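Local coordinates for glucan-binding protein C, GbpC (Streptococcus mutans UA159, PDB 5UQZ), which probably binds glucan at the bacterial surface and mediates both sucrose-independent and sucrose-dependent adherence, at residues V58-I67 against A330-P338; L213-S224 against G301-G309. All blocks are in the same frame, centred on the assembly; numbering follows the deposited sequence.

Contact 1 (V58-I67 against A330-P338); sequences VEKAQGLVFI and ATNSAVAVP
An Asx turn in the loop after strand 325-329 presents S333 to F66, where the chain leaves the short edge strand 64-65. Two bonds join this pair: F66 N donates to S333 OG at 2.8 Å (161°), and S333 N donates to F66 O at 2.9 Å, standing 37° above the carbonyl plane. With the hydroxyl turned between its own backbone N and carbonyl carbon (chi1 62°), S333 OG faces the F66 amide, while its CB lies 3.4 Å from L64 O. A334 N closes the turn on N332 OD1 at 3.0 Å. S221 OG also bonds this oxygen and T177 O bonds N332 ND2, which fixes the rotation of the amide. The bent chain of Q62 folds OE1 back to accept L64 N; its NE2, bonded directly to I219 O, also donates at 3.0 Å to a water that donates in turn to S333 O. Further along, V58 CG1 touches both V335 CG1 and V337 CG1 at 3.8 Å, meeting V335 tip to tip and sliding past V337. Y45 of helix 3-51 covers V58 and V337, and F203 packs edge-to-face with F66. Serine side chain and backbone thus bridge the two segments as an Asx turn runs into an inverse gamma turn centred on A334, a loop-to-loop junction beside edge strand 64-65 of a small antiparallel sheet in this beta-supersandwich protein.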
# COMPACT_ATOMS: atom_id res chain seq x y z
N VAL A 58 -11.98 8.79 11.51
CA VAL A 58 -10.56 8.41 11.54
C VAL A 58 -9.86 9.01 12.74
O VAL A 58 -9.03 8.36 13.40
CB VAL A 58 -9.85 8.83 10.24
CG1 VAL A 58 -8.35 8.57 10.33
CG2 VAL A 58 -10.46 8.12 9.05
N GLU A 59 -10.14 10.28 13.03
CA GLU A 59 -9.59 10.94 14.20
C GLU A 59 -10.46 10.72 15.45
O GLU A 59 -9.95 10.42 16.53
CB GLU A 59 -9.47 12.44 13.89
CG GLU A 59 -8.73 13.23 14.94
CD GLU A 59 -8.23 14.56 14.42
OE1 GLU A 59 -7.82 14.64 13.24
OE2 GLU A 59 -8.24 15.52 15.21
N LYS A 60 -11.77 10.84 15.31
CA LYS A 60 -12.61 10.91 16.49
C LYS A 60 -12.87 9.55 17.12
O LYS A 60 -13.16 9.50 18.33
CB LYS A 60 -13.92 11.64 16.15
CG LYS A 60 -13.72 13.12 15.81
CD LYS A 60 -15.06 13.85 15.40
CE LYS A 60 -16.05 13.96 16.56
NZ LYS A 60 -15.53 14.90 17.60
N ALA A 61 -12.89 8.49 16.32
CA ALA A 61 -13.32 7.20 16.83
C ALA A 61 -12.15 6.25 17.06
O ALA A 61 -12.37 5.14 17.55
CB ALA A 61 -14.28 6.52 15.88
N GLN A 62 -10.93 6.63 16.68
CA GLN A 62 -9.83 5.67 16.71
C GLN A 62 -9.43 5.31 18.13
O GLN A 62 -8.96 6.15 18.90
CB GLN A 62 -8.62 6.25 15.97
CG GLN A 62 -7.38 5.33 16.02
CD GLN A 62 -7.61 4.09 15.18
OE1 GLN A 62 -8.36 3.20 15.60
NE2 GLN A 62 -6.94 4.03 14.00
N GLY A 63 -9.57 4.04 18.48
CA GLY A 63 -9.05 3.49 19.72
C GLY A 63 -7.96 2.47 19.50
O GLY A 63 -7.43 1.95 20.50
N LEU A 64 -7.64 2.13 18.26
CA LEU A 64 -6.65 1.11 17.96
C LEU A 64 -5.31 1.81 17.71
O LEU A 64 -5.24 2.73 16.89
CB LEU A 64 -7.05 0.33 16.72
CG LEU A 64 -6.03 -0.77 16.32
CD1 LEU A 64 -6.01 -1.91 17.32
CD2 LEU A 64 -6.42 -1.32 14.93
N VAL A 65 -4.26 1.33 18.37
CA VAL A 65 -2.89 1.69 18.07
C VAL A 65 -2.20 0.39 17.67
O VAL A 65 -2.00 -0.49 18.51
CB VAL A 65 -2.19 2.37 19.27
CG1 VAL A 65 -0.76 2.72 18.88
CG2 VAL A 65 -2.99 3.59 19.73
N PHE A 66 -1.89 0.25 16.39
CA PHE A 66 -1.37 -1.00 15.84
C PHE A 66 -0.60 -0.61 14.59
O PHE A 66 -1.09 -0.69 13.46
CB PHE A 66 -2.53 -1.93 15.53
CG PHE A 66 -2.10 -3.28 14.95
CD1 PHE A 66 -1.23 -4.12 15.63
CD2 PHE A 66 -2.59 -3.70 13.74
CE1 PHE A 66 -0.87 -5.36 15.08
CE2 PHE A 66 -2.25 -4.92 13.20
CZ PHE A 66 -1.41 -5.75 13.89
N ILE A 67 0.61 -0.12 14.81
CA ILE A 67 1.35 0.51 13.72
C ILE A 67 2.76 0.03 13.56
O ILE A 67 3.31 0.09 12.46
CB ILE A 67 1.30 2.02 13.78
CG1 ILE A 67 2.04 2.65 12.60
CG2 ILE A 67 1.81 2.47 14.97
CD1 ILE A 67 1.62 1.93 11.21
N ALA A 330 -1.04 -4.37 3.25
CA ALA A 330 -0.86 -4.18 4.67
C ALA A 330 -2.11 -3.53 5.22
O ALA A 330 -2.78 -2.74 4.53
CB ALA A 330 0.38 -3.35 5.01
N THR A 331 -2.45 -3.87 6.45
CA THR A 331 -3.49 -3.10 7.14
C THR A 331 -3.06 -2.94 8.59
O THR A 331 -2.51 -3.85 9.20
CB THR A 331 -4.90 -3.77 6.99
OG1 THR A 331 -5.87 -2.94 7.67
CG2 THR A 331 -4.92 -5.14 7.63
N ASN A 332 -3.31 -1.77 9.13
CA ASN A 332 -2.79 -1.37 10.44
C ASN A 332 -3.59 -0.12 10.83
O ASN A 332 -4.53 0.26 10.13
CB ASN A 332 -1.29 -1.17 10.36
CG ASN A 332 -0.93 -0.31 9.22
OD1 ASN A 332 -1.49 0.81 9.06
ND2 ASN A 332 -0.08 -0.82 8.34
N SER A 333 -3.22 0.53 11.92
CA SER A 333 -3.98 1.70 12.36
C SER A 333 -3.54 2.99 11.72
O SER A 333 -4.16 4.02 11.99
CB SER A 333 -3.91 1.84 13.88
OG SER A 333 -2.58 2.05 14.32
N ALA A 334 -2.54 2.96 10.83
CA ALA A 334 -2.02 4.20 10.25
C ALA A 334 -2.78 4.55 8.98
O ALA A 334 -2.35 4.33 7.84
CB ALA A 334 -0.54 4.05 9.99
N VAL A 335 -3.96 5.08 9.18
CA VAL A 335 -4.80 5.52 8.07
C VAL A 335 -4.16 6.71 7.37
O VAL A 335 -3.71 7.65 8.02
CB VAL A 335 -6.21 5.83 8.62
CG1 VAL A 335 -7.12 6.36 7.49
CG2 VAL A 335 -6.82 4.61 9.30
N ALA A 336 -4.17 6.68 6.04
CA ALA A 336 -3.61 7.74 5.20
C ALA A 336 -4.70 8.79 4.95
O ALA A 336 -5.67 8.53 4.23
CB ALA A 336 -3.15 7.13 3.88
N VAL A 337 -4.51 9.97 5.53
CA VAL A 337 -5.48 11.07 5.38
C VAL A 337 -4.79 12.26 4.73
O VAL A 337 -3.55 12.37 4.75
CB VAL A 337 -6.11 11.48 6.73
CG1 VAL A 337 -6.94 10.32 7.28
CG2 VAL A 337 -5.04 11.96 7.69
N PRO A 338 -5.54 13.18 4.15
CA PRO A 338 -4.90 14.40 3.61
C PRO A 338 -4.23 15.20 4.71
O PRO A 338 -4.73 15.29 5.83
CB PRO A 338 -6.08 15.19 3.04
CG PRO A 338 -7.24 14.38 3.10
CD PRO A 338 -7.01 13.17 3.94
O HOH W 1 -4.93 6.19 13.56

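Contact 2 (L213-S224 against G301-G309); sequences LSGNNAIMSLSS and GAGAMTYKG. With CA (calcium ion), chain B.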
# COMPACT_ATOMS: atom_id res chain seq x y z
N LEU A 213 -14.41 -5.98 19.38
CA LEU A 213 -14.27 -4.76 18.59
C LEU A 213 -15.60 -4.06 18.36
O LEU A 213 -15.66 -3.10 17.57
CB LEU A 213 -13.53 -5.04 17.28
CG LEU A 213 -12.17 -5.70 17.44
CD1 LEU A 213 -11.53 -5.89 16.07
CD2 LEU A 213 -11.21 -4.90 18.36
N SER A 214 -16.67 -4.47 19.06
CA SER A 214 -17.97 -3.92 18.68
C SER A 214 -18.25 -2.53 19.24
O SER A 214 -19.35 -2.03 18.99
CB SER A 214 -19.12 -4.88 18.95
OG SER A 214 -19.19 -5.17 20.33
N GLY A 215 -17.29 -1.90 19.92
CA GLY A 215 -17.37 -0.47 20.15
C GLY A 215 -17.05 0.34 18.90
O GLY A 215 -17.18 1.56 18.90
N ASN A 216 -16.62 -0.33 17.83
CA ASN A 216 -16.40 0.34 16.55
C ASN A 216 -15.29 1.37 16.61
O ASN A 216 -15.31 2.39 15.92
CB ASN A 216 -17.68 0.90 15.95
CG ASN A 216 -18.61 -0.18 15.48
OD1 ASN A 216 -18.33 -1.37 15.58
ND2 ASN A 216 -19.78 0.23 14.98
N ASN A 217 -14.25 1.07 17.43
CA ASN A 217 -13.11 1.98 17.55
C ASN A 217 -11.87 1.47 16.82
O ASN A 217 -10.81 2.11 16.93
CB ASN A 217 -12.78 2.25 19.02
CG ASN A 217 -13.97 2.87 19.77
OD1 ASN A 217 -14.54 2.25 20.67
ND2 ASN A 217 -14.34 4.08 19.35
N ALA A 218 -11.93 0.36 16.09
CA ALA A 218 -10.75 -0.11 15.37
C ALA A 218 -10.80 0.44 13.96
O ALA A 218 -11.42 -0.15 13.07
CB ALA A 218 -10.65 -1.64 15.38
N ILE A 219 -10.12 1.56 13.72
CA ILE A 219 -10.09 2.14 12.38
C ILE A 219 -8.80 1.66 11.73
O ILE A 219 -7.70 1.88 12.26
CB ILE A 219 -10.19 3.67 12.39
CG1 ILE A 219 -11.32 4.18 13.31
CG2 ILE A 219 -10.42 4.16 10.93
CD1 ILE A 219 -12.68 3.59 13.05
N MET A 220 -8.92 0.97 10.61
CA MET A 220 -7.76 0.35 9.98
C MET A 220 -7.58 0.86 8.56
O MET A 220 -8.54 1.18 7.84
CB MET A 220 -7.91 -1.16 10.01
CG MET A 220 -7.95 -1.64 11.45
SD MET A 220 -7.73 -3.39 11.68
CE MET A 220 -5.98 -3.50 11.29
N SER A 221 -6.34 0.89 8.14
CA SER A 221 -5.98 1.43 6.84
C SER A 221 -6.21 0.40 5.75
O SER A 221 -6.00 -0.80 5.93
CB SER A 221 -4.50 1.81 6.86
OG SER A 221 -3.69 0.68 7.10
N LEU A 222 -6.60 0.89 4.57
CA LEU A 222 -6.63 0.12 3.33
C LEU A 222 -5.96 1.03 2.30
O LEU A 222 -6.57 1.54 1.34
CB LEU A 222 -8.08 -0.24 2.95
CG LEU A 222 -8.75 -1.15 4.00
CD1 LEU A 222 -10.23 -1.27 3.78
CD2 LEU A 222 -8.09 -2.54 4.10
N SER A 223 -4.67 1.24 2.49
CA SER A 223 -3.91 2.15 1.66
C SER A 223 -3.40 1.45 0.40
O SER A 223 -3.50 0.23 0.23
CB SER A 223 -2.72 2.67 2.45
OG SER A 223 -3.16 3.36 3.62
N SER A 224 -2.86 2.26 -0.51
CA SER A 224 -2.11 1.73 -1.64
C SER A 224 -2.97 0.80 -2.51
O SER A 224 -2.55 -0.27 -2.94
CB SER A 224 -0.84 1.04 -1.15
OG SER A 224 0.00 0.66 -2.22
N GLY A 301 -4.48 7.30 -2.78
CA GLY A 301 -4.71 5.92 -3.17
C GLY A 301 -5.30 5.08 -2.05
O GLY A 301 -5.23 3.85 -2.14
N ALA A 302 -5.92 5.70 -1.05
CA ALA A 302 -6.25 4.97 0.16
C ALA A 302 -7.74 4.95 0.48
O ALA A 302 -8.49 5.89 0.19
CB ALA A 302 -5.58 5.61 1.36
N GLY A 303 -8.15 3.86 1.12
CA GLY A 303 -9.41 3.78 1.84
C GLY A 303 -9.12 3.45 3.29
O GLY A 303 -7.97 3.37 3.73
N ALA A 304 -10.17 3.21 4.06
CA ALA A 304 -10.05 2.78 5.44
C ALA A 304 -11.32 2.03 5.80
O ALA A 304 -12.28 2.03 5.03
CB ALA A 304 -9.89 3.96 6.38
N MET A 305 -11.30 1.39 6.97
CA MET A 305 -12.46 0.66 7.44
C MET A 305 -12.61 0.83 8.94
O MET A 305 -11.63 0.97 9.66
CB MET A 305 -12.44 -0.82 7.09
CG MET A 305 -11.27 -1.57 7.65
SD MET A 305 -11.44 -3.35 7.24
CE MET A 305 -9.81 -3.94 7.71
N THR A 306 -13.85 0.75 9.41
CA THR A 306 -14.11 0.36 10.80
C THR A 306 -14.11 -1.16 10.82
O THR A 306 -14.99 -1.80 10.20
CB THR A 306 -15.44 0.92 11.28
OG1 THR A 306 -15.39 2.36 11.22
CG2 THR A 306 -15.71 0.48 12.71
N TYR A 307 -13.05 -1.71 11.38
CA TYR A 307 -12.86 -3.15 11.41
C TYR A 307 -13.60 -3.72 12.60
O TYR A 307 -13.33 -3.37 13.76
CB TYR A 307 -11.36 -3.47 11.48
CG TYR A 307 -11.11 -4.96 11.54
CD1 TYR A 307 -11.51 -5.78 10.49
CD2 TYR A 307 -10.53 -5.57 12.67
CE1 TYR A 307 -11.35 -7.17 10.57
CE2 TYR A 307 -10.35 -6.92 12.74
CZ TYR A 307 -10.75 -7.72 11.70
OH TYR A 307 -10.62 -9.08 11.75
N LYS A 308 -14.55 -4.62 12.31
CA LYS A 308 -15.46 -5.15 13.33
C LYS A 308 -15.09 -6.58 13.71
O LYS A 308 -15.84 -7.25 14.42
CB LYS A 308 -16.89 -5.09 12.83
CG LYS A 308 -17.33 -3.61 12.67
CD LYS A 308 -18.77 -3.54 12.12
CE LYS A 308 -19.18 -2.10 11.91
NZ LYS A 308 -20.58 -1.89 11.42
N GLY A 309 -13.95 -7.07 13.25
CA GLY A 309 -13.54 -8.42 13.62
C GLY A 309 -13.96 -9.50 12.66
O GLY A 309 -13.67 -10.66 12.93
CA CA B . -0.53 -1.27 -3.65
O HOH W 2 -14.03 -1.61 15.77
O HOH W 3 -15.33 -8.11 17.71
O HOH W 4 -21.89 -1.91 14.14
O HOH W 5 -5.45 4.32 4.83
O HOH W 6 1.78 -0.50 -4.04
O HOH W 7 0.61 -2.33 -5.69
O HOH W 8 1.27 -2.90 -3.17
O HOH W 9 -1.23 -2.50 -1.74
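The Y307 ring meets L213 CD1 and M220 SD obliquely: L213 CD1 lies 3.6 Å from Y307 CD2, and M220 SD makes a Met-aromatic contact 4.4 Å from the ring centroid. G309 N, from the same segment as the ring, lies over the centre of one face, 3.5 Å above the plane. M220 and Y307 run side by side, with the phenol OH bonded to I201 O. Strands 219-222 and 303-306 pair antiparallel: M220 with M305 and L222 with G303 are hydrogen-bonded pairs, and Y307 N donates to A218 O at 2.8 Å, nearly in line with the carbonyl (171°). The L222 and M305 side chains cross at about a right angle, L222 CD1 4.0 Å from M305 CB; I219, S221, A304 and T306 occupy the other face. One water links L213 O, A218 N and Y307 O. Past the strand, S224 binds calcium through O at 2.4 Å and OG at 2.5 Å, chi1 -173° turning the hydroxyl to the carbonyl side so that both oxygens grip the ion. N226, E237 and four waters complete the site. The metal would polarise the S224 hydroxyl, consistent with its hydrogen bond to D285 OD1: a neutral side chain can thus serve calcium and a carboxylate at once.

Overall arrangement
Contact 1 packs against strand 219-222 of contact 2: their centres are 7 Å apart, on the same side of the chain's centre. N332 O accepts from S221 N and T331 OG1 bonds S221 O, each at 2.8 Å, on the side of the strand away from 303-306. Residues 213-224 therefore lie between 301-309 and 330-338, so the three-stranded sheet 219-222, 303-306, 245-247 is joined to segments 58-67 and 330-338, which are far apart in sequence. The calcium belongs to contact 2; contact 1 does not reach it, the N332 side chain lying about 10 Å from that of S224 and the T331 side chain about 12 Å from the ion.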